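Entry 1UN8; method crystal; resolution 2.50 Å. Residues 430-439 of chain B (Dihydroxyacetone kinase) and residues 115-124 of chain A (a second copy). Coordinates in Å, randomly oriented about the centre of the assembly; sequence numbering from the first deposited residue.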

ATOM      1  N   GLY B 430      -1.937   2.778  35.498  1.00 57.46           N
ATOM      2  CA  GLY B 430      -3.045   3.373  34.773  1.00 56.29           C
ATOM      3  C   GLY B 430      -3.184   4.877  34.833  1.00 55.78           C
ATOM      4  O   GLY B 430      -2.423   5.568  35.519  1.00 56.67           O
ATOM      5  N   SER B 431      -4.184   5.374  34.113  1.00 53.21           N
ATOM      6  CA  SER B 431      -4.461   6.795  34.024  1.00 52.24           C
ATOM      7  C   SER B 431      -4.591   7.528  35.353  1.00 51.40           C
ATOM      8  O   SER B 431      -4.307   8.720  35.432  1.00 51.34           O
ATOM      9  CB  SER B 431      -5.720   7.012  33.196  1.00 52.76           C
ATOM     10  OG  SER B 431      -6.799   6.271  33.729  1.00 53.22           O
ATOM     11  N   SER B 432      -5.040   6.837  36.391  1.00 51.28           N
ATOM     12  CA  SER B 432      -5.176   7.479  37.694  1.00 50.79           C
ATOM     13  C   SER B 432      -3.815   7.959  38.175  1.00 49.91           C
ATOM     14  O   SER B 432      -3.672   9.094  38.638  1.00 49.75           O
ATOM     15  CB  SER B 432      -5.759   6.507  38.715  1.00 51.34           C
ATOM     16  OG  SER B 432      -7.148   6.346  38.512  1.00 53.14           O
ATOM     17  N   GLY B 433      -2.819   7.085  38.056  1.00 47.19           N
ATOM     18  CA  GLY B 433      -1.484   7.439  38.479  1.00 46.11           C
ATOM     19  C   GLY B 433      -0.938   8.618  37.708  1.00 44.45           C
ATOM     20  O   GLY B 433      -0.399   9.545  38.295  1.00 44.80           O
ATOM     21  N   VAL B 434      -1.078   8.578  36.388  1.00 44.60           N
ATOM     22  CA  VAL B 434      -0.591   9.652  35.525  1.00 44.73           C
ATOM     23  C   VAL B 434      -1.282  10.985  35.807  1.00 45.74           C
ATOM     24  O   VAL B 434      -0.630  12.028  35.894  1.00 46.42           O
ATOM     25  CB  VAL B 434      -0.787   9.293  34.046  1.00 44.57           C
ATOM     26  CG1 VAL B 434      -0.359  10.457  33.160  1.00 45.11           C
ATOM     27  CG2 VAL B 434       0.020   8.059  33.711  1.00 42.17           C
ATOM     28  N   LEU B 435      -2.600  10.946  35.944  1.00 45.63           N
ATOM     29  CA  LEU B 435      -3.357  12.149  36.231  1.00 44.76           C
ATOM     30  C   LEU B 435      -2.917  12.754  37.564  1.00 44.52           C
ATOM     31  O   LEU B 435      -2.659  13.955  37.644  1.00 43.80           O
ATOM     32  CB  LEU B 435      -4.855  11.834  36.246  1.00 44.52           C
ATOM     33  CG  LEU B 435      -5.499  11.597  34.875  1.00 44.20           C
ATOM     34  CD1 LEU B 435      -6.878  10.973  35.036  1.00 43.64           C
ATOM     35  CD2 LEU B 435      -5.602  12.913  34.132  1.00 42.06           C
ATOM     36  N   MET B 436      -2.824  11.936  38.610  1.00 44.48           N
ATOM     37  CA  MET B 436      -2.396  12.452  39.905  1.00 45.04           C
ATOM     38  C   MET B 436      -0.971  13.010  39.832  1.00 44.63           C
ATOM     39  O   MET B 436      -0.666  14.020  40.455  1.00 45.07           O
ATOM     40  CB  MET B 436      -2.476  11.373  40.981  1.00 46.70           C
ATOM     41  CG  MET B 436      -3.890  11.033  41.422  1.00 50.54           C
ATOM     42  SD  MET B 436      -4.897  12.528  41.714  1.00 55.45           S
ATOM     43  CE  MET B 436      -4.356  13.025  43.307  1.00 54.94           C
ATOM     44  N   SER B 437      -0.098  12.358  39.071  1.00 43.84           N
ATOM     45  CA  SER B 437       1.267  12.849  38.940  1.00 44.19           C
ATOM     46  C   SER B 437       1.243  14.177  38.224  1.00 43.70           C
ATOM     47  O   SER B 437       1.993  15.076  38.577  1.00 44.78           O
ATOM     48  CB  SER B 437       2.146  11.868  38.167  1.00 43.84           C
ATOM     49  OG  SER B 437       2.540  10.803  39.010  1.00 46.57           O
ATOM     50  N   ILE B 438       0.381  14.295  37.219  1.00 42.32           N
ATOM     51  CA  ILE B 438       0.258  15.544  36.479  1.00 42.37           C
ATOM     52  C   ILE B 438      -0.160  16.645  37.453  1.00 42.47           C
ATOM     53  O   ILE B 438       0.449  17.717  37.509  1.00 40.37           O
ATOM     54  CB  ILE B 438      -0.803  15.424  35.374  1.00 42.11           C
ATOM     55  CG1 ILE B 438      -0.261  14.555  34.239  1.00 40.94           C
ATOM     56  CG2 ILE B 438      -1.218  16.813  34.893  1.00 40.78           C
ATOM     57  CD1 ILE B 438      -1.281  14.223  33.187  1.00 40.57           C
ATOM     58  N   PHE B 439      -1.200  16.351  38.223  1.00 42.27           N
ATOM     59  CA  PHE B 439      -1.737  17.272  39.206  1.00 42.48           C
ATOM     60  C   PHE B 439      -0.634  17.831  40.098  1.00 43.14           C
ATOM     61  O   PHE B 439      -0.379  19.026  40.094  1.00 44.28           O
ATOM     62  CB  PHE B 439      -2.775  16.550  40.069  1.00 41.86           C
ATOM     63  CG  PHE B 439      -3.441  17.425  41.095  1.00 41.20           C
ATOM     64  CD1 PHE B 439      -4.436  18.324  40.723  1.00 42.19           C
ATOM     65  CD2 PHE B 439      -3.095  17.325  42.441  1.00 41.11           C
ATOM     66  CE1 PHE B 439      -5.090  19.115  41.680  1.00 43.06           C
ATOM     67  CE2 PHE B 439      -3.732  18.106  43.407  1.00 42.03           C
ATOM     68  CZ  PHE B 439      -4.738  19.007  43.026  1.00 42.67           C
TER
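Chain A (115-124) RLNFGLAAEK

Two helices that run in nearly the same direction can pack largely through apolar side chains, and this contact between two copies of dihydroxyacetone kinase is a compact example. Residues 115-124 of chain A are helical throughout, with i to i+4 hydrogen bonds such as Leu120(A) N to Leu116(A) O at 3.0 Å; from Leu435(B) N onward the chain B stretch is held in the same way, as by Ile438(B) N to Val434(B) O at 2.8 Å. The N-to-C directions differ by 26°, and the axes approach to 9.5 Å. The backbones are closer at the second of two matched pairs: CA of Val434(B) lies 6.5 Å from CA of Leu116(A), and CA of Ile438(B) only 5.3 Å from CA of Leu120(A).

Leu116(A) is the knob, seated among Ser431(B), Val434(B), Leu435(B) and Ile438(B). Its CD1 meets Ser431(B) CB at 3.5 Å, its CD2 meets Leu435(B) CD2 at 3.6 Å, and Val434(B) CG1 lies 3.7 Å from its CB and 3.4 Å from its backbone O. One turn on, Leu120(A) CB rests 3.9 Å from Ile438(B) CG1, while its CD2 reaches Ser437(B) CB at 3.7 Å. No hydrogen bond crosses between the stretches; the contact is one of van der Waals packing, mostly between carbon atoms.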

ATOM      1  N   ARG A 115      -2.268  11.734  25.242  1.00 43.39           N
ATOM      2  CA  ARG A 115      -2.504  12.985  25.939  1.00 43.73           C
ATOM      3  C   ARG A 115      -1.935  12.925  27.347  1.00 44.49           C
ATOM      4  O   ARG A 115      -1.257  13.847  27.792  1.00 44.58           O
ATOM      5  CB  ARG A 115      -4.005  13.278  25.989  1.00 44.29           C
ATOM      6  CG  ARG A 115      -4.614  13.518  24.612  1.00 43.99           C
ATOM      7  CD  ARG A 115      -6.113  13.730  24.666  1.00 42.90           C
ATOM      8  NE  ARG A 115      -6.521  14.692  25.685  1.00 42.34           N
ATOM      9  CZ  ARG A 115      -7.571  15.498  25.565  1.00 43.57           C
ATOM     10  NH1 ARG A 115      -8.321  15.467  24.467  1.00 43.59           N
ATOM     11  NH2 ARG A 115      -7.882  16.334  26.539  1.00 42.80           N
ATOM     12  N   LEU A 116      -2.198  11.833  28.046  1.00 44.37           N
ATOM     13  CA  LEU A 116      -1.699  11.689  29.400  1.00 43.61           C
ATOM     14  C   LEU A 116      -0.184  11.498  29.461  1.00 43.30           C
ATOM     15  O   LEU A 116       0.476  12.061  30.328  1.00 43.80           O
ATOM     16  CB  LEU A 116      -2.389  10.517  30.099  1.00 41.15           C
ATOM     17  CG  LEU A 116      -3.898  10.647  30.292  1.00 41.93           C
ATOM     18  CD1 LEU A 116      -4.400   9.478  31.117  1.00 41.34           C
ATOM     19  CD2 LEU A 116      -4.227  11.959  30.987  1.00 39.78           C
ATOM     20  N   ASN A 117       0.377  10.712  28.550  1.00 43.13           N
ATOM     21  CA  ASN A 117       1.812  10.480  28.599  1.00 42.53           C
ATOM     22  C   ASN A 117       2.658  11.621  28.084  1.00 42.59           C
ATOM     23  O   ASN A 117       3.685  11.931  28.677  1.00 42.91           O
ATOM     24  CB  ASN A 117       2.179   9.185  27.890  1.00 41.18           C
ATOM     25  CG  ASN A 117       2.002   7.982  28.787  1.00 42.04           C
ATOM     26  OD1 ASN A 117       1.392   8.069  29.859  1.00 43.44           O
ATOM     27  ND2 ASN A 117       2.534   6.844  28.353  1.00 38.58           N
ATOM     28  N   PHE A 118       2.254  12.246  26.986  1.00 42.77           N
ATOM     29  CA  PHE A 118       3.018  13.376  26.487  1.00 43.62           C
ATOM     30  C   PHE A 118       2.792  14.512  27.483  1.00 44.67           C
ATOM     31  O   PHE A 118       3.674  15.332  27.707  1.00 45.97           O
ATOM     32  CB  PHE A 118       2.538  13.814  25.101  1.00 43.33           C
ATOM     33  CG  PHE A 118       3.055  12.973  23.972  1.00 43.85           C
ATOM     34  CD1 PHE A 118       2.545  11.705  23.736  1.00 44.95           C
ATOM     35  CD2 PHE A 118       4.047  13.461  23.131  1.00 45.11           C
ATOM     36  CE1 PHE A 118       3.015  10.933  22.677  1.00 44.15           C
ATOM     37  CE2 PHE A 118       4.525  12.700  22.070  1.00 44.58           C
ATOM     38  CZ  PHE A 118       4.010  11.436  21.841  1.00 45.17           C
ATOM     39  N   GLY A 119       1.605  14.542  28.083  1.00 44.49           N
ATOM     40  CA  GLY A 119       1.274  15.577  29.044  1.00 45.77           C
ATOM     41  C   GLY A 119       2.146  15.550  30.291  1.00 46.44           C
ATOM     42  O   GLY A 119       2.744  16.563  30.651  1.00 46.92           O
ATOM     43  N   LEU A 120       2.218  14.409  30.969  1.00 46.11           N
ATOM     44  CA  LEU A 120       3.058  14.339  32.153  1.00 46.93           C
ATOM     45  C   LEU A 120       4.493  14.662  31.730  1.00 48.17           C
ATOM     46  O   LEU A 120       5.253  15.258  32.494  1.00 48.57           O
ATOM     47  CB  LEU A 120       3.001  12.952  32.789  1.00 44.56           C
ATOM     48  CG  LEU A 120       3.879  12.763  34.034  1.00 44.78           C
ATOM     49  CD1 LEU A 120       3.746  13.957  34.972  1.00 43.61           C
ATOM     50  CD2 LEU A 120       3.475  11.476  34.747  1.00 42.97           C
ATOM     51  N   ALA A 121       4.851  14.287  30.506  1.00 47.27           N
ATOM     52  CA  ALA A 121       6.190  14.556  29.995  1.00 49.00           C
ATOM     53  C   ALA A 121       6.438  16.061  29.889  1.00 48.78           C
ATOM     54  O   ALA A 121       7.473  16.556  30.321  1.00 49.36           O
ATOM     55  CB  ALA A 121       6.381  13.898  28.626  1.00 48.62           C
ATOM     56  N   ALA A 122       5.491  16.777  29.298  1.00 48.89           N
ATOM     57  CA  ALA A 122       5.609  18.219  29.150  1.00 49.55           C
ATOM     58  C   ALA A 122       5.770  18.866  30.529  1.00 50.86           C
ATOM     59  O   ALA A 122       6.566  19.793  30.707  1.00 50.59           O
ATOM     60  CB  ALA A 122       4.372  18.771  28.453  1.00 47.28           C
ATOM     61  N   GLU A 123       5.008  18.364  31.497  1.00 51.12           N
ATOM     62  CA  GLU A 123       5.051  18.889  32.851  1.00 52.11           C
ATOM     63  C   GLU A 123       6.413  18.682  33.473  1.00 53.42           C
ATOM     64  O   GLU A 123       6.958  19.590  34.099  1.00 55.74           O
ATOM     65  CB  GLU A 123       3.979  18.227  33.720  1.00 50.75           C
ATOM     66  CG  GLU A 123       2.577  18.563  33.270  1.00 50.46           C
ATOM     67  CD  GLU A 123       2.324  20.054  33.281  1.00 52.31           C
ATOM     68  OE1 GLU A 123       1.547  20.540  32.426  1.00 52.01           O
ATOM     69  OE2 GLU A 123       2.900  20.746  34.152  1.00 53.15           O
ATOM     70  N   LYS A 124       6.964  17.487  33.310  1.00 53.87           N
ATOM     71  CA  LYS A 124       8.276  17.190  33.866  1.00 53.15           C
ATOM     72  C   LYS A 124       9.345  17.994  33.137  1.00 53.29           C
ATOM     73  O   LYS A 124      10.393  18.312  33.703  1.00 54.54           O
ATOM     74  CB  LYS A 124       8.587  15.695  33.754  1.00 52.08           C
ATOM     75  CG  LYS A 124       7.801  14.835  34.710  1.00 51.79           C
ATOM     76  CD  LYS A 124       8.364  13.425  34.766  1.00 52.58           C
ATOM     77  CE  LYS A 124       7.709  12.635  35.898  1.00 55.21           C
ATOM     78  NZ  LYS A 124       8.358  11.309  36.103  1.00 56.91           N
TER